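Local coordinates for tail spike protein gp49 (Pseudomonas phage LKA1, PDB 4RU4), which cleaves, as a lyase on the phage tail, the O-specific polysaccharide of its Pseudomonas host, and serves virus entry by degrading the host cell envelope, at residues Asp234-Thr239 with Thr257-Ser262; Gly282-Lys287 with Met313-Leu318. One frame throughout, in Å; residues are numbered along the deposited sequence. Where two conformers were deposited one is given.

Overall arrangement
Interactions 1 and 2 cover four successive coils of the parallel beta-helix in the pectin lyase-like part of the tailspike. Residues 234-239, 257-262, 282-287 and 313-318 stack in chain order, so interaction 1 is complete before interaction 2 begins, and the two centres lie about 10 Å apart. The middle coils join them directly: the backbone N of Asn258 lies 2.9 Å from O of Asp284, and N of Ile261 3.0 Å from O of Lys287, both probable hydrogen bonds. Each segment turns the same corner between two short strands. Both contacts also touch the second subunit, so this run of coils contributes to the trimer as well as to the single chain.

Interaction 1: residues Asp234-Thr239 with Thr257-Ser262; sequences DDVTVT and TNSNIS. With NA (sodium ion), chain Y; EDO (1,2-ethanediol), chain S.
The carboxylate of Asp234 reaches across to the next coil, where OD1 accepts two hydrogen bonds. CG stands anti to the backbone N (chi1 178°); the side chain lies at a slant to both Thr257 and Asn258. Thr257 OG1 donates from the anti side at 2.7 Å, lying out of the carboxylate plane, while ND2 of Asn258 comes in at 2.6 Å, nearly along the C-O axis. The carboxylate and the Asn258 amide are turned 77° apart. At the other end of that amide, OD1 is taken by Asn285 ND2 of the following coil.

Ser259 bends its hydroxyl back beside its own backbone N and spans the corner. OG accepts an almost straight bond from Val236 N at 3.2 Å and donates to Thr257 O at 2.7 Å, approaching from above the carbonyl plane. That same carbonyl takes Asp235 N at 3.1 Å, so it is gripped twice. Beyond the corner, Val238 and Ile261 lie side by side and point the same way, with Ile261 CD1 against Val238 CG2 at 3.7 Å and farther off Val236 CG2. Asn260 turns the other way, its ND2 bonded to Asp253 of the second subunit.

Regular parallel pairing follows through Asn260 N to Val236 O, Val238 N to Asn260 O and Ser262 N to Val238 O. Short strand, one residue in left-handed backbone conformation (Asp235, Asn258), then strand again is consistent with the T2-type turns of pectate-lyase-like parallel beta-helices.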
loop_
_atom_site.group_PDB
_atom_site.type_symbol
_atom_site.label_atom_id
_atom_site.label_comp_id
_atom_site.label_asym_id
_atom_site.label_seq_id
_atom_site.Cartn_x
_atom_site.Cartn_y
_atom_site.Cartn_z
ATOM N N ASP B 234 -3.493 -7.152 -21.774
ATOM C CA ASP B 234 -4.255 -7.659 -20.637
ATOM C C ASP B 234 -4.497 -9.149 -20.817
ATOM O O ASP B 234 -4.760 -9.605 -21.937
ATOM C CB ASP B 234 -5.593 -6.920 -20.518
ATOM C CG ASP B 234 -6.450 -7.445 -19.374
ATOM O OD1 ASP B 234 -5.962 -7.499 -18.221
ATOM O OD2 ASP B 234 -7.606 -7.839 -19.635
ATOM N N ASP B 235 -4.349 -9.899 -19.731
ATOM C CA ASP B 235 -4.699 -11.311 -19.731
ATOM C C ASP B 235 -3.893 -12.069 -20.801
ATOM O O ASP B 235 -4.433 -12.911 -21.504
ATOM C CB ASP B 235 -6.224 -11.421 -19.961
ATOM C CG ASP B 235 -6.755 -12.826 -19.795
ATOM O OD1 ASP B 235 -6.190 -13.584 -18.975
ATOM O OD2 ASP B 235 -7.755 -13.165 -20.487
ATOM N N VAL B 236 -2.599 -11.779 -20.938
ATOM C CA VAL B 236 -1.799 -12.527 -21.901
ATOM C C VAL B 236 -0.838 -13.470 -21.204
ATOM O O VAL B 236 -0.423 -13.236 -20.062
ATOM C CB VAL B 236 -1.019 -11.660 -22.937
ATOM C CG1 VAL B 236 -1.968 -10.705 -23.690
ATOM C CG2 VAL B 236 0.138 -10.922 -22.277
ATOM N N THR B 237 -0.488 -14.534 -21.903
ATOM C CA THR B 237 0.557 -15.423 -21.441
ATOM C C THR B 237 1.692 -15.369 -22.464
ATOM O O THR B 237 1.453 -15.533 -23.641
ATOM C CB THR B 237 0.029 -16.862 -21.281
ATOM O OG1 THR B 237 -1.036 -16.859 -20.325
ATOM C CG2 THR B 237 1.140 -17.789 -20.763
ATOM N N VAL B 238 2.920 -15.094 -22.030
ATOM C CA VAL B 238 4.022 -15.035 -22.989
ATOM C C VAL B 238 5.184 -15.856 -22.470
ATOM O O VAL B 238 5.591 -15.691 -21.325
ATOM C CB VAL B 238 4.499 -13.585 -23.202
ATOM C CG1 VAL B 238 5.637 -13.545 -24.234
ATOM C CG2 VAL B 238 3.313 -12.666 -23.643
ATOM N N THR B 239 5.721 -16.740 -23.298
ATOM C CA THR B 239 6.970 -17.400 -22.955
ATOM C C THR B 239 7.948 -17.168 -24.087
ATOM O O THR B 239 7.547 -16.945 -25.238
ATOM C CB THR B 239 6.811 -18.924 -22.722
ATOM O OG1 THR B 239 6.467 -19.573 -23.959
ATOM C CG2 THR B 239 5.755 -19.188 -21.656
ATOM N N THR B 257 -1.547 -5.757 -17.689
ATOM C CA THR B 257 -2.297 -6.183 -16.491
ATOM C C THR B 257 -2.642 -7.680 -16.554
ATOM O O THR B 257 -2.838 -8.240 -17.645
ATOM C CB THR B 257 -3.618 -5.393 -16.362
ATOM O OG1 THR B 257 -4.314 -5.433 -17.627
ATOM C CG2 THR B 257 -3.332 -3.922 -15.990
ATOM N N ASN B 258 -2.743 -8.322 -15.389
ATOM C CA ASN B 258 -3.301 -9.691 -15.332
ATOM C C ASN B 258 -2.607 -10.712 -16.262
ATOM O O ASN B 258 -3.247 -11.636 -16.799
ATOM C CB ASN B 258 -4.794 -9.619 -15.645
ATOM C CG ASN B 258 -5.486 -8.461 -14.913
ATOM O OD1 ASN B 258 -5.312 -8.305 -13.705
ATOM N ND2 ASN B 258 -6.247 -7.628 -15.650
ATOM N N SER B 259 -1.295 -10.563 -16.436
ATOM C CA SER B 259 -0.566 -11.343 -17.437
ATOM C C SER B 259 0.520 -12.214 -16.810
ATOM O O SER B 259 1.030 -11.898 -15.738
ATOM C CB SER B 259 0.024 -10.410 -18.514
ATOM O OG SER B 259 -1.042 -9.697 -19.123
ATOM N N ASN B 260 0.866 -13.301 -17.483
ATOM C CA ASN B 260 1.929 -14.188 -17.020
ATOM C C ASN B 260 3.021 -14.185 -18.071
ATOM O O ASN B 260 2.817 -14.651 -19.177
ATOM C CB ASN B 260 1.423 -15.617 -16.779
ATOM C CG ASN B 260 0.684 -15.754 -15.438
ATOM O OD1 ASN B 260 0.096 -14.790 -14.954
ATOM N ND2 ASN B 260 0.744 -16.935 -14.828
ATOM N N ILE B 261 4.180 -13.664 -17.698
ATOM C CA ILE B 261 5.275 -13.486 -18.627
ATOM C C ILE B 261 6.481 -14.266 -18.121
ATOM O O ILE B 261 6.889 -14.119 -16.954
ATOM C CB ILE B 261 5.697 -12.006 -18.727
ATOM C CG1 ILE B 261 4.476 -11.078 -18.939
ATOM C CG2 ILE B 261 6.748 -11.852 -19.851
ATOM C CD1 ILE B 261 3.633 -11.436 -20.184
ATOM N N SER B 262 7.063 -15.100 -18.982
ATOM C CA SER B 262 8.212 -15.920 -18.574
ATOM C C SER B 262 9.290 -15.916 -19.648
ATOM O O SER B 262 9.092 -16.480 -20.725
ATOM C CB SER B 262 7.771 -17.369 -18.296
ATOM O OG SER B 262 8.869 -18.185 -17.909
HETATM NA NA NA Y . 8.725 -20.968 -18.988
HETATM C C1 EDO S . -2.302 -14.769 -17.612
HETATM O O1 EDO S . -2.829 -14.352 -16.350
HETATM C C2 EDO S . -3.182 -15.857 -18.194
HETATM O O2 EDO S . -4.532 -15.442 -18.058
HETATM O O HOH W 1 -5.778 -13.200 -16.327
HETATM O O HOH W 2 8.629 -22.157 -21.410
#

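Interaction 2: residues Gly282-Lys287 with Met313-Leu318; sequences GADNCK and MRNCTL. With EDO (1,2-ethanediol), chain T.
Asn285 and Asn315, both in left-handed backbone conformation, hold equivalent places in stacked corners that resemble the T2 turns of pectate-lyase-like beta-helices, and CA of Asn285 sits 3.1 Å from O of Asn315 in a CA-H...O contact. Asp284, the residue before its own corner, lies side by side with Asn315, the corner residue of the next coil, both pointing the same way, carboxylate and amide planes 62° apart. ND2 of Asn315 gives OD1 of Asp284 a weak hydrogen bond at 3.3 Å. The other oxygen, OD2, accepts from a water at 2.8 Å, which in turn meets Arg314 NH1 weakly at the edge of the guanidinium; the firmer partner of Arg314 is Glu341, in a salt bridge with NE.

After the corner two cysteines meet. SG of Cys316, held beside its own backbone N (chi1 -62°), accepts from Cys286 N at 3.5 Å and packs on Cys286 CB at 3.8 Å. The two sulfurs are 4.7 Å apart, too far for a disulfide. On the same flank Met313 SD rests near Ala283 CB. Backbone bonds from Arg314 N to Ala283 O, Asn285 N to Arg314 O and Thr317 N to Cys286 O join the coils.

Lys287 leads away from the 313-318 segment to a salt bridge with Glu172 of the second subunit, while Asn315 packs against Asn315 of the third. Strand 281-284 runs between strands 254-257 and 312-314, and strand 287-290 between 260-263 and 317-320.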
loop_
_atom_site.group_PDB
_atom_site.type_symbol
_atom_site.label_atom_id
_atom_site.label_comp_id
_atom_site.label_asym_id
_atom_site.label_seq_id
_atom_site.Cartn_x
_atom_site.Cartn_y
_atom_site.Cartn_z
ATOM N N GLY B 282 2.419 1.285 -16.390
ATOM C CA GLY B 282 3.122 0.312 -15.578
ATOM C C GLY B 282 2.511 -1.079 -15.669
ATOM O O GLY B 282 1.800 -1.376 -16.618
ATOM N N ALA B 283 2.810 -1.917 -14.682
ATOM C CA ALA B 283 2.398 -3.329 -14.685
ATOM C C ALA B 283 1.597 -3.617 -13.430
ATOM O O ALA B 283 1.942 -3.161 -12.348
ATOM C CB ALA B 283 3.628 -4.240 -14.722
ATOM N N ASP B 284 0.541 -4.418 -13.561
ATOM C CA ASP B 284 -0.366 -4.612 -12.457
ATOM C C ASP B 284 -0.877 -6.043 -12.485
ATOM O O ASP B 284 -1.360 -6.533 -13.533
ATOM C CB ASP B 284 -1.556 -3.645 -12.538
ATOM C CG ASP B 284 -2.307 -3.528 -11.222
ATOM O OD1 ASP B 284 -2.582 -4.553 -10.587
ATOM O OD2 ASP B 284 -2.613 -2.390 -10.794
ATOM N N ASN B 285 -0.760 -6.683 -11.327
ATOM C CA ASN B 285 -1.286 -8.030 -11.140
ATOM C C ASN B 285 -0.678 -9.026 -12.122
ATOM O O ASN B 285 -1.393 -9.860 -12.679
ATOM C CB ASN B 285 -2.800 -8.038 -11.290
ATOM C CG ASN B 285 -3.421 -9.243 -10.629
ATOM O OD1 ASN B 285 -2.869 -9.778 -9.661
ATOM N ND2 ASN B 285 -4.550 -9.699 -11.152
ATOM N N CYS B 286 0.634 -8.934 -12.339
ATOM C CA CYS B 286 1.326 -9.857 -13.235
ATOM C C CYS B 286 2.219 -10.835 -12.483
ATOM O O CYS B 286 2.823 -10.466 -11.457
ATOM C CB CYS B 286 2.199 -9.086 -14.229
ATOM S SG CYS B 286 1.251 -8.101 -15.427
ATOM N N LYS B 287 2.321 -12.060 -13.009
ATOM C CA LYS B 287 3.288 -13.050 -12.505
ATOM C C LYS B 287 4.392 -13.144 -13.537
ATOM O O LYS B 287 4.119 -13.399 -14.722
ATOM C CB LYS B 287 2.616 -14.425 -12.280
ATOM C CG LYS B 287 3.574 -15.528 -11.764
ATOM C CD LYS B 287 2.796 -16.752 -11.198
ATOM C CE LYS B 287 3.772 -17.910 -10.845
ATOM N NZ LYS B 287 4.231 -18.586 -12.099
ATOM N N MET B 313 4.999 -0.308 -10.807
ATOM C CA MET B 313 4.783 -1.745 -10.822
ATOM C C MET B 313 4.036 -2.110 -9.540
ATOM O O MET B 313 4.528 -1.853 -8.439
ATOM C CB MET B 313 6.116 -2.498 -10.865
ATOM C CG MET B 313 7.185 -1.879 -11.760
ATOM S SD MET B 313 6.630 -1.526 -13.449
ATOM C CE MET B 313 8.151 -0.833 -14.080
ATOM N N ARG B 314 2.866 -2.736 -9.668
ATOM C CA ARG B 314 2.016 -2.958 -8.504
ATOM C C ARG B 314 1.446 -4.354 -8.498
ATOM O O ARG B 314 1.059 -4.864 -9.556
ATOM C CB ARG B 314 0.854 -1.969 -8.520
ATOM C CG ARG B 314 1.314 -0.504 -8.397
ATOM C CD ARG B 314 0.151 0.453 -8.223
ATOM N NE ARG B 314 0.626 1.785 -7.859
ATOM C CZ ARG B 314 0.419 2.879 -8.579
ATOM N NH1 ARG B 314 -0.260 2.817 -9.710
ATOM N NH2 ARG B 314 0.894 4.042 -8.151
ATOM N N ASN B 315 1.373 -4.952 -7.314
ATOM C CA ASN B 315 0.605 -6.199 -7.139
ATOM C C ASN B 315 1.127 -7.367 -8.003
ATOM O O ASN B 315 0.340 -8.196 -8.471
ATOM C CB ASN B 315 -0.892 -5.956 -7.402
ATOM C CG ASN B 315 -1.446 -4.711 -6.660
ATOM O OD1 ASN B 315 -1.054 -4.422 -5.542
ATOM N ND2 ASN B 315 -2.357 -3.982 -7.303
ATOM N N CYS B 316 2.445 -7.431 -8.198
ATOM C CA CYS B 316 3.075 -8.502 -8.986
ATOM C C CYS B 316 3.890 -9.460 -8.133
ATOM O O CYS B 316 4.333 -9.105 -7.036
ATOM C CB CYS B 316 4.020 -7.913 -10.042
ATOM S SG CYS B 316 3.214 -6.859 -11.291
ATOM N N THR B 317 4.096 -10.667 -8.640
ATOM C CA THR B 317 5.095 -11.594 -8.089
ATOM C C THR B 317 6.174 -11.770 -9.156
ATOM O O THR B 317 5.866 -12.089 -10.326
ATOM C CB THR B 317 4.488 -12.983 -7.718
ATOM O OG1 THR B 317 3.640 -12.827 -6.579
ATOM C CG2 THR B 317 5.593 -13.988 -7.333
ATOM N N LEU B 318 7.420 -11.535 -8.766
ATOM C CA LEU B 318 8.540 -11.534 -9.691
ATOM C C LEU B 318 9.582 -12.555 -9.220
ATOM O O LEU B 318 9.869 -12.646 -8.011
ATOM C CB LEU B 318 9.191 -10.130 -9.758
ATOM C CG LEU B 318 8.237 -8.927 -9.940
ATOM C CD1 LEU B 318 9.086 -7.633 -10.059
ATOM C CD2 LEU B 318 7.393 -9.095 -11.170
HETATM C C1 EDO T . 5.087 -16.533 -15.083
HETATM O O1 EDO T . 4.080 -17.502 -14.746
HETATM C C2 EDO T . 6.457 -17.128 -14.803
HETATM O O2 EDO T . 6.648 -17.438 -13.415
HETATM O O HOH W 3 -1.308 0.024 -11.245
#